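Local coordinates for putative alpha-galactosidase/melibiase (Bacteroides fragilis, PDB 4OGZ), which probably cleaves terminal, non-reducing alpha-D-galactose residues from alpha-D-galactosides by hydrolysis, at residues S36-I41 with N79-D84; N108-H113 with G361-Q366; I415-R420 with K468-K473. All coordinates share one frame; numbering follows the deposited sequence.

How the contacts relate
The three contacts follow one another along the chain, each closing before the next opens, and each belongs to a different domain. Contact 1 lies in the Ig-like domain at the N-terminal end, where the connection from strand 28-36 to strand 42-46 meets the hairpin of strands 69-79 and 82-92. Contact 2 is in the TIM barrel, bringing together the segments that follow its first and last strands, 102-105 and 358-360. Contact 3 pairs strands 413-419 and 467-472 inside the C-terminal beta-sandwich. Their centres are 30 to 32 Å apart and no two touch, so these are separate local contacts; contact 3 also faces barrel helix 341-353, and Arg39 of contact 1 pairs with barrel residue Asp133.

Contact 1. Residues S36-I41 with N79-D84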
loop_
_atom_site.group_PDB
_atom_site.type_symbol
_atom_site.label_atom_id
_atom_site.label_comp_id
_atom_site.label_asym_id
_atom_site.label_seq_id
_atom_site.Cartn_x
_atom_site.Cartn_y
_atom_site.Cartn_z
ATOM N N SER A 36 -3.657 17.792 4.273
ATOM C CA SER A 36 -2.698 18.840 3.918
ATOM C C SER A 36 -3.122 20.136 4.526
ATOM O O SER A 36 -4.299 20.343 4.811
ATOM C CB SER A 36 -2.611 19.049 2.403
ATOM O OG SER A 36 -2.328 17.847 1.768
ATOM N N GLY A 37 -2.154 21.024 4.682
ATOM C CA GLY A 37 -2.386 22.435 5.013
ATOM C C GLY A 37 -1.542 22.946 6.175
ATOM O O GLY A 37 -0.997 22.182 6.959
ATOM N N GLU A 38 -1.491 24.251 6.302
ATOM C CA GLU A 38 -0.790 24.867 7.405
ATOM C C GLU A 38 -1.372 24.435 8.750
ATOM O O GLU A 38 -2.566 24.311 8.917
ATOM C CB GLU A 38 -0.843 26.379 7.278
ATOM C CG GLU A 38 0.017 27.095 8.316
ATOM C CD GLU A 38 0.053 28.615 8.168
ATOM O OE1 GLU A 38 0.670 29.112 7.190
ATOM O OE2 GLU A 38 -0.511 29.315 9.039
ATOM N N ARG A 39 -0.486 24.211 9.705
ATOM C CA ARG A 39 -0.861 23.875 11.063
ATOM C C ARG A 39 -0.911 25.129 11.935
ATOM O O ARG A 39 -0.234 26.104 11.654
ATOM C CB ARG A 39 0.149 22.877 11.647
ATOM C CG ARG A 39 -0.239 21.423 11.494
ATOM C CD ARG A 39 -0.664 21.038 10.080
ATOM N NE ARG A 39 -1.125 19.662 10.078
ATOM C CZ ARG A 39 -1.513 18.975 9.008
ATOM N NH1 ARG A 39 -1.548 19.544 7.806
ATOM N NH2 ARG A 39 -1.909 17.715 9.153
ATOM N N PRO A 40 -1.673 25.096 13.024
ATOM C CA PRO A 40 -2.464 23.967 13.475
ATOM C C PRO A 40 -3.766 23.840 12.699
ATOM O O PRO A 40 -4.241 24.809 12.095
ATOM C CB PRO A 40 -2.743 24.288 14.946
ATOM C CG PRO A 40 -2.586 25.748 15.059
ATOM C CD PRO A 40 -1.651 26.195 13.992
ATOM N N ILE A 41 -4.288 22.617 12.704
ATOM C CA ILE A 41 -5.557 22.274 12.097
ATOM C C ILE A 41 -6.497 21.752 13.170
ATOM O O ILE A 41 -6.079 21.099 14.102
ATOM C CB ILE A 41 -5.324 21.228 10.994
ATOM C CG1 ILE A 41 -4.753 21.936 9.771
ATOM C CG2 ILE A 41 -6.601 20.483 10.626
ATOM C CD1 ILE A 41 -4.418 21.037 8.618
ATOM N N ASN A 79 -8.051 25.751 9.334
ATOM C CA ASN A 79 -6.868 26.411 9.870
ATOM C C ASN A 79 -6.982 27.937 9.687
ATOM O O ASN A 79 -8.015 28.428 9.253
ATOM C CB ASN A 79 -5.556 25.829 9.266
ATOM C CG ASN A 79 -5.413 26.059 7.766
ATOM O OD1 ASN A 79 -6.107 26.881 7.163
ATOM N ND2 ASN A 79 -4.469 25.344 7.159
ATOM N N ALA A 80 -5.909 28.672 9.971
ATOM C CA ALA A 80 -5.911 30.126 9.835
ATOM C C ALA A 80 -6.141 30.627 8.411
ATOM O O ALA A 80 -6.475 31.780 8.219
ATOM C CB ALA A 80 -4.606 30.701 10.370
ATOM N N LEU A 81 -6.006 29.766 7.411
ATOM C CA LEU A 81 -6.169 30.204 6.026
ATOM C C LEU A 81 -7.484 29.784 5.403
ATOM O O LEU A 81 -7.860 30.312 4.367
ATOM C CB LEU A 81 -5.017 29.672 5.179
ATOM C CG LEU A 81 -3.591 29.996 5.675
ATOM C CD1 LEU A 81 -2.557 29.386 4.741
ATOM C CD2 LEU A 81 -3.365 31.499 5.812
ATOM N N GLY A 82 -8.195 28.855 6.027
ATOM C CA GLY A 82 -9.491 28.446 5.523
ATOM C C GLY A 82 -9.910 27.069 5.979
ATOM O O GLY A 82 -9.440 26.559 7.005
ATOM N N THR A 83 -10.793 26.469 5.186
ATOM C CA THR A 83 -11.429 25.203 5.501
ATOM C C THR A 83 -11.627 24.286 4.273
ATOM O O THR A 83 -11.626 24.728 3.125
ATOM C CB THR A 83 -12.824 25.422 6.126
ATOM O OG1 THR A 83 -13.750 25.690 5.081
ATOM C CG2 THR A 83 -12.833 26.600 7.112
ATOM N N ASP A 84 -11.735 22.983 4.527
ATOM C CA ASP A 84 -12.076 21.996 3.505
ATOM C C ASP A 84 -13.098 21.071 4.087
ATOM O O ASP A 84 -13.036 20.735 5.272
ATOM C CB ASP A 84 -10.852 21.173 3.060
ATOM C CG ASP A 84 -11.148 20.294 1.860
ATOM O OD1 ASP A 84 -11.972 20.727 1.023
ATOM O OD2 ASP A 84 -10.582 19.175 1.747
HETATM O O HOH W 1 -3.850 27.402 11.557
#
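The side chain of Asn79 lies against the backbone of Glu38 to Ile41, with CB 3.3 Å from Pro40 O and 4.0 Å from Ile41 CG1. Its amide does the polar work: ND2 donates to Glu38 O at 2.8 Å, in the carbonyl plane and on a lone pair, with an N-H...O angle of 150°. The same nitrogen has a second acceptor in Gly11 O. Chi1 of 64° sets CG between the backbone N and the carbonyl carbon, and chi2 of 16° then points ND2 at 36-41 and OD1 back at its own turn. There Asn79 OD1 accepts from Leu81 N at 2.9 Å, the donor standing well above the carbonyl plane, and this makes an Asx turn. It sits inside the type I turn from Asn79 to Gly82, which joins strands 69-79 and 82-92 of the Ig-like domain; the hairpin end meets the connection between strands 28-36 and 42-46 chiefly through Asn79. A water adds a second link, donating to Pro40 O at 2.7 Å and accepting from Ala80 N. Farther out, the extended chain of Glu38 crosses Leu81 at about a right angle, OE1 reaching 4.1 Å from CD1. Within 36-41, Arg39 NH1 donates to Gly37 O at 2.8 Å, and Arg39 NH2 forms a salt bridge with Asp133.

Contact 2. Residues N108-H113 with G361-Q366; sequences NTFGRH and GNDVRQ
With chi1 of -68°, Thr109 holds OG1 beside its own backbone N and anti to its carbonyl carbon, turned to Gly361; Asp363 sets CG anti to its backbone N (chi1 -171°), which carries the carboxylate to the rim of the Phe110 ring. Thr109 OG1 donates to Gly361 O at 2.5 Å, a very short distance, in the carbonyl plane and on a lone pair. A water also donates to Gly361 O at 2.6 Å and accepts from Thr109 N. Asn108 CB lies 3.9 Å from Gly361 CA, an approach made possible because Gly361 carries no side chain on that side. At the ring, Phe110 CZ comes 3.5 Å from Asp363 CG, edge-on, with ring and carboxylate planes 77° apart. Arg365 NH2 also lies near the ring edge, 3.7 Å from CE1. Arg365 grips the carboxylate side-on in a salt bridge, NE to OD1 and NH2 to OD2, both at 2.8 Å, while its backbone N meets OD1 from above, forming an Asx turn. Its remaining NH1 donates to Gln121. The contact joins the segments after the first and eighth strands of the TIM barrel, with Trp104 of strand 102-105 and Leu118 of helix 116-128 both against Phe110.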
loop_
_atom_site.group_PDB
_atom_site.type_symbol
_atom_site.label_atom_id
_atom_site.label_comp_id
_atom_site.label_asym_id
_atom_site.label_seq_id
_atom_site.Cartn_x
_atom_site.Cartn_y
_atom_site.Cartn_z
ATOM N N ASN A 108 13.014 -4.117 2.793
ATOM C CA ASN A 108 13.850 -3.766 1.600
ATOM C C ASN A 108 15.104 -2.947 1.904
ATOM O O ASN A 108 16.043 -2.948 1.116
ATOM C CB ASN A 108 13.010 -3.059 0.513
ATOM C CG ASN A 108 12.192 -4.029 -0.329
ATOM O OD1 ASN A 108 12.504 -5.218 -0.395
ATOM N ND2 ASN A 108 11.165 -3.510 -1.037
ATOM N N THR A 109 15.107 -2.247 3.034
ATOM C CA THR A 109 16.266 -1.475 3.469
ATOM C C THR A 109 16.984 -2.131 4.667
ATOM O O THR A 109 18.204 -2.201 4.671
ATOM C CB THR A 109 15.853 -0.020 3.810
ATOM O OG1 THR A 109 15.459 0.655 2.602
ATOM C CG2 THR A 109 17.012 0.752 4.472
ATOM N N PHE A 110 16.228 -2.660 5.630
ATOM C CA PHE A 110 16.770 -3.014 6.945
ATOM C C PHE A 110 16.954 -4.510 7.178
ATOM O O PHE A 110 17.801 -4.905 7.988
ATOM C CB PHE A 110 15.898 -2.407 8.053
ATOM C CG PHE A 110 15.884 -0.897 8.016
ATOM C CD1 PHE A 110 16.876 -0.168 8.666
ATOM C CD2 PHE A 110 14.921 -0.203 7.272
ATOM C CE1 PHE A 110 16.893 1.211 8.614
ATOM C CE2 PHE A 110 14.942 1.186 7.210
ATOM C CZ PHE A 110 15.931 1.885 7.886
ATOM N N GLY A 111 16.227 -5.340 6.451
ATOM C CA GLY A 111 16.397 -6.779 6.594
ATOM C C GLY A 111 16.183 -7.209 8.040
ATOM O O GLY A 111 15.186 -6.839 8.666
ATOM N N ARG A 112 17.139 -7.939 8.595
ATOM C CA ARG A 112 17.056 -8.391 9.995
ATOM C C ARG A 112 17.445 -7.344 11.054
ATOM O O ARG A 112 17.340 -7.628 12.235
ATOM C CB ARG A 112 17.912 -9.656 10.207
ATOM C CG ARG A 112 19.411 -9.423 10.133
ATOM C CD ARG A 112 20.175 -10.721 10.313
ATOM N NE ARG A 112 21.550 -10.385 10.693
ATOM C CZ ARG A 112 22.511 -10.010 9.841
ATOM N NH1 ARG A 112 22.278 -9.938 8.522
ATOM N NH2 ARG A 112 23.730 -9.711 10.309
ATOM N N HIS A 113 17.850 -6.143 10.634
ATOM C CA HIS A 113 18.234 -5.056 11.558
ATOM C C HIS A 113 17.046 -4.180 12.062
ATOM O O HIS A 113 17.076 -2.975 12.042
ATOM C CB HIS A 113 19.308 -4.200 10.891
ATOM C CG HIS A 113 20.517 -4.980 10.505
ATOM N ND1 HIS A 113 21.464 -5.377 11.422
ATOM C CD2 HIS A 113 20.911 -5.480 9.311
ATOM C CE1 HIS A 113 22.407 -6.067 10.808
ATOM N NE2 HIS A 113 22.097 -6.145 9.526
ATOM N N GLY A 361 9.739 0.862 0.856
ATOM C CA GLY A 361 10.820 0.008 1.319
ATOM C C GLY A 361 12.086 0.747 1.647
ATOM O O GLY A 361 13.019 0.136 2.137
ATOM N N ASN A 362 12.110 2.054 1.402
ATOM C CA ASN A 362 13.261 2.886 1.734
ATOM C C ASN A 362 13.241 3.296 3.188
ATOM O O ASN A 362 12.284 3.015 3.902
ATOM C CB ASN A 362 13.283 4.141 0.845
ATOM C CG ASN A 362 12.027 5.009 1.018
ATOM O OD1 ASN A 362 10.902 4.523 0.946
ATOM N ND2 ASN A 362 12.231 6.307 1.225
ATOM N N ASP A 363 14.286 3.980 3.611
ATOM C CA ASP A 363 14.333 4.595 4.944
ATOM C C ASP A 363 13.650 5.938 4.905
ATOM O O ASP A 363 14.247 6.914 4.515
ATOM C CB ASP A 363 15.792 4.759 5.430
ATOM C CG ASP A 363 15.890 5.194 6.899
ATOM O OD1 ASP A 363 14.865 5.438 7.560
ATOM O OD2 ASP A 363 17.029 5.243 7.429
ATOM N N VAL A 364 12.391 5.983 5.336
ATOM C CA VAL A 364 11.616 7.211 5.305
ATOM C C VAL A 364 12.056 8.240 6.379
ATOM O O VAL A 364 11.605 9.369 6.352
ATOM C CB VAL A 364 10.069 6.932 5.399
ATOM C CG1 VAL A 364 9.610 6.067 4.249
ATOM C CG2 VAL A 364 9.683 6.261 6.700
ATOM N N ARG A 365 12.951 7.872 7.292
ATOM C CA ARG A 365 13.480 8.848 8.261
ATOM C C ARG A 365 14.334 9.926 7.598
ATOM O O ARG A 365 14.548 10.970 8.155
ATOM C CB ARG A 365 14.274 8.150 9.356
ATOM C CG ARG A 365 13.439 7.206 10.216
ATOM C CD ARG A 365 14.283 6.297 11.093
ATOM N NE ARG A 365 15.373 5.697 10.344
ATOM C CZ ARG A 365 16.374 5.023 10.889
ATOM N NH1 ARG A 365 16.436 4.826 12.200
ATOM N NH2 ARG A 365 17.322 4.526 10.112
ATOM N N GLN A 366 14.820 9.671 6.400
ATOM C CA GLN A 366 15.654 10.638 5.722
ATOM C C GLN A 366 15.569 10.414 4.242
ATOM O O GLN A 366 15.923 9.341 3.755
ATOM C CB GLN A 366 17.088 10.469 6.188
ATOM C CG GLN A 366 18.160 11.049 5.269
ATOM C CD GLN A 366 19.492 11.198 5.985
ATOM O OE1 GLN A 366 20.191 10.209 6.180
ATOM N NE2 GLN A 366 19.833 12.422 6.411
HETATM O O HOH W 2 12.735 -0.919 4.485
#

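Contact 3. Residues I415-R420 with K468-K473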
loop_
_atom_site.group_PDB
_atom_site.type_symbol
_atom_site.label_atom_id
_atom_site.label_comp_id
_atom_site.label_asym_id
_atom_site.label_seq_id
_atom_site.Cartn_x
_atom_site.Cartn_y
_atom_site.Cartn_z
ATOM N N ILE A 415 -4.331 7.797 -17.874
ATOM C CA ILE A 415 -3.595 7.167 -18.931
ATOM C C ILE A 415 -2.148 7.263 -18.613
ATOM O O ILE A 415 -1.643 8.363 -18.345
ATOM C CB ILE A 415 -3.844 7.895 -20.269
ATOM C CG1 ILE A 415 -5.284 7.702 -20.729
ATOM C CG2 ILE A 415 -2.880 7.389 -21.329
ATOM C CD1 ILE A 415 -5.609 6.283 -21.175
ATOM N N ALA A 416 -1.455 6.133 -18.652
ATOM C CA ALA A 416 -0.041 6.151 -18.450
ATOM C C ALA A 416 0.637 5.639 -19.696
ATOM O O ALA A 416 0.325 4.561 -20.185
ATOM C CB ALA A 416 0.355 5.320 -17.196
ATOM N N CYS A 417 1.604 6.425 -20.172
ATOM C CA CYS A 417 2.437 6.076 -21.280
ATOM C C CYS A 417 3.814 5.814 -20.728
ATOM O O CYS A 417 4.465 6.736 -20.181
ATOM C CB CYS A 417 2.502 7.247 -22.259
ATOM S SG CYS A 417 0.898 7.690 -22.985
ATOM N N LEU A 418 4.298 4.591 -20.891
ATOM C CA LEU A 418 5.605 4.180 -20.314
ATOM C C LEU A 418 6.577 3.788 -21.373
ATOM O O LEU A 418 6.214 3.037 -22.289
ATOM C CB LEU A 418 5.378 2.988 -19.413
ATOM C CG LEU A 418 6.541 2.279 -18.726
ATOM C CD1 LEU A 418 7.153 3.198 -17.694
ATOM C CD2 LEU A 418 6.047 1.002 -18.094
ATOM N N ASN A 419 7.825 4.256 -21.228
ATOM C CA ASN A 419 8.917 3.879 -22.103
ATOM C C ASN A 419 9.661 2.773 -21.433
ATOM O O ASN A 419 10.210 2.940 -20.344
ATOM C CB ASN A 419 9.835 5.061 -22.353
ATOM C CG ASN A 419 11.005 4.741 -23.260
ATOM O OD1 ASN A 419 11.296 3.582 -23.548
ATOM N ND2 ASN A 419 11.706 5.786 -23.705
ATOM N N ARG A 420 9.688 1.626 -22.078
ATOM C CA ARG A 420 10.318 0.471 -21.474
ATOM C C ARG A 420 11.772 0.344 -21.904
ATOM O O ARG A 420 12.491 -0.454 -21.317
ATOM C CB ARG A 420 9.569 -0.817 -21.832
ATOM C CG ARG A 420 8.478 -1.181 -20.832
ATOM C CD ARG A 420 7.846 -2.529 -21.140
ATOM N NE ARG A 420 6.910 -2.360 -22.242
ATOM C CZ ARG A 420 7.069 -2.789 -23.481
ATOM N NH1 ARG A 420 8.130 -3.463 -23.865
ATOM N NH2 ARG A 420 6.124 -2.537 -24.356
ATOM N N LYS A 468 4.719 9.075 -18.464
ATOM C CA LYS A 468 3.887 10.243 -18.311
ATOM C C LYS A 468 2.487 9.756 -17.946
ATOM O O LYS A 468 2.018 8.725 -18.474
ATOM C CB LYS A 468 3.893 11.096 -19.585
ATOM C CG LYS A 468 5.146 11.955 -19.730
ATOM C CD LYS A 468 5.074 12.906 -20.927
ATOM C CE LYS A 468 5.933 14.152 -20.784
ATOM N NZ LYS A 468 7.325 13.904 -21.252
ATOM N N VAL A 469 1.845 10.456 -17.012
ATOM C CA VAL A 469 0.502 10.093 -16.553
ATOM C C VAL A 469 -0.427 11.277 -16.760
ATOM O O VAL A 469 -0.127 12.413 -16.329
ATOM C CB VAL A 469 0.485 9.671 -15.067
ATOM C CG1 VAL A 469 -0.929 9.357 -14.608
ATOM C CG2 VAL A 469 1.371 8.456 -14.840
ATOM N N PHE A 470 -1.523 11.021 -17.465
ATOM C CA PHE A 470 -2.469 12.056 -17.794
ATOM C C PHE A 470 -3.806 11.658 -17.273
ATOM O O PHE A 470 -4.180 10.503 -17.424
ATOM C CB PHE A 470 -2.616 12.243 -19.310
ATOM C CG PHE A 470 -1.334 12.531 -20.009
ATOM C CD1 PHE A 470 -0.734 13.773 -19.912
ATOM C CD2 PHE A 470 -0.706 11.544 -20.759
ATOM C CE1 PHE A 470 0.443 14.036 -20.577
ATOM C CE2 PHE A 470 0.472 11.815 -21.432
ATOM C CZ PHE A 470 1.046 13.065 -21.336
ATOM N N ILE A 471 -4.567 12.615 -16.747
ATOM C CA ILE A 471 -5.992 12.383 -16.477
ATOM C C ILE A 471 -6.844 13.079 -17.542
ATOM O O ILE A 471 -6.706 14.263 -17.776
ATOM C CB ILE A 471 -6.342 12.863 -15.073
ATOM C CG1 ILE A 471 -5.657 11.929 -14.076
ATOM C CG2 ILE A 471 -7.842 12.874 -14.857
ATOM C CD1 ILE A 471 -5.828 12.343 -12.646
ATOM N N CYS A 472 -7.754 12.315 -18.154
ATOM C CA CYS A 472 -8.356 12.662 -19.437
ATOM C C CYS A 472 -9.838 12.608 -19.324
ATOM O O CYS A 472 -10.405 11.583 -18.957
ATOM C CB CYS A 472 -7.919 11.661 -20.511
ATOM S SG CYS A 472 -6.111 11.659 -20.814
ATOM N N LYS A 473 -10.489 13.704 -19.653
ATOM C CA LYS A 473 -11.946 13.691 -19.732
ATOM C C LYS A 473 -12.377 14.533 -20.934
ATOM O O LYS A 473 -11.596 15.321 -21.482
ATOM C CB LYS A 473 -12.586 14.165 -18.413
ATOM C CG LYS A 473 -11.960 15.408 -17.778
ATOM C CD LYS A 473 -11.962 15.343 -16.240
ATOM C CE LYS A 473 -11.020 16.366 -15.595
ATOM N NZ LYS A 473 -9.589 16.249 -16.047
ATOM O OXT LYS A 473 -13.512 14.403 -21.395
#
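Ile415 and Phe470 exchange two backbone bonds: Ile415 N donates to Phe470 O at 2.7 Å, and Phe470 N returns one to Ile415 O at 2.8 Å. Two residues along, Cys417 N gives its hydrogen to Lys468 O and Lys468 N donates to Cys417 O, both at 2.9 Å. All four are close to straight, with N-H...O angles of 159° to 168°. Two of the oxygens take a CA-H...O contact too, Ile415 O from Val469 CA and Lys468 O from Ala416 CA. Ala416 and Val469 form the intervening non-hydrogen-bonded pair, and their backbones bond outwards, to Trp404 and Val445. Strands 413-419 and 467-472 are antiparallel neighbours inside a sheet of the C-terminal beta-sandwich, Trp404 lying on strand 401-407. One face carries Ala416 CB and Val469 CG2, 4.1 Å apart, turned to Met353 and Ala349 of barrel helix 341-353, so this face meets the neighbouring domain. The other carries Ile415, Cys417, Lys468 and Phe470. Here Cys417 SG sits at the edge of the Phe470 ring, 4.4 Å from CE2, and Trp458 meets that ring edge-to-face. In the conformer given, Lys468 NZ forms a salt bridge with Glu466. Ile415 CG1 touches Cys472 SG at 4.0 Å.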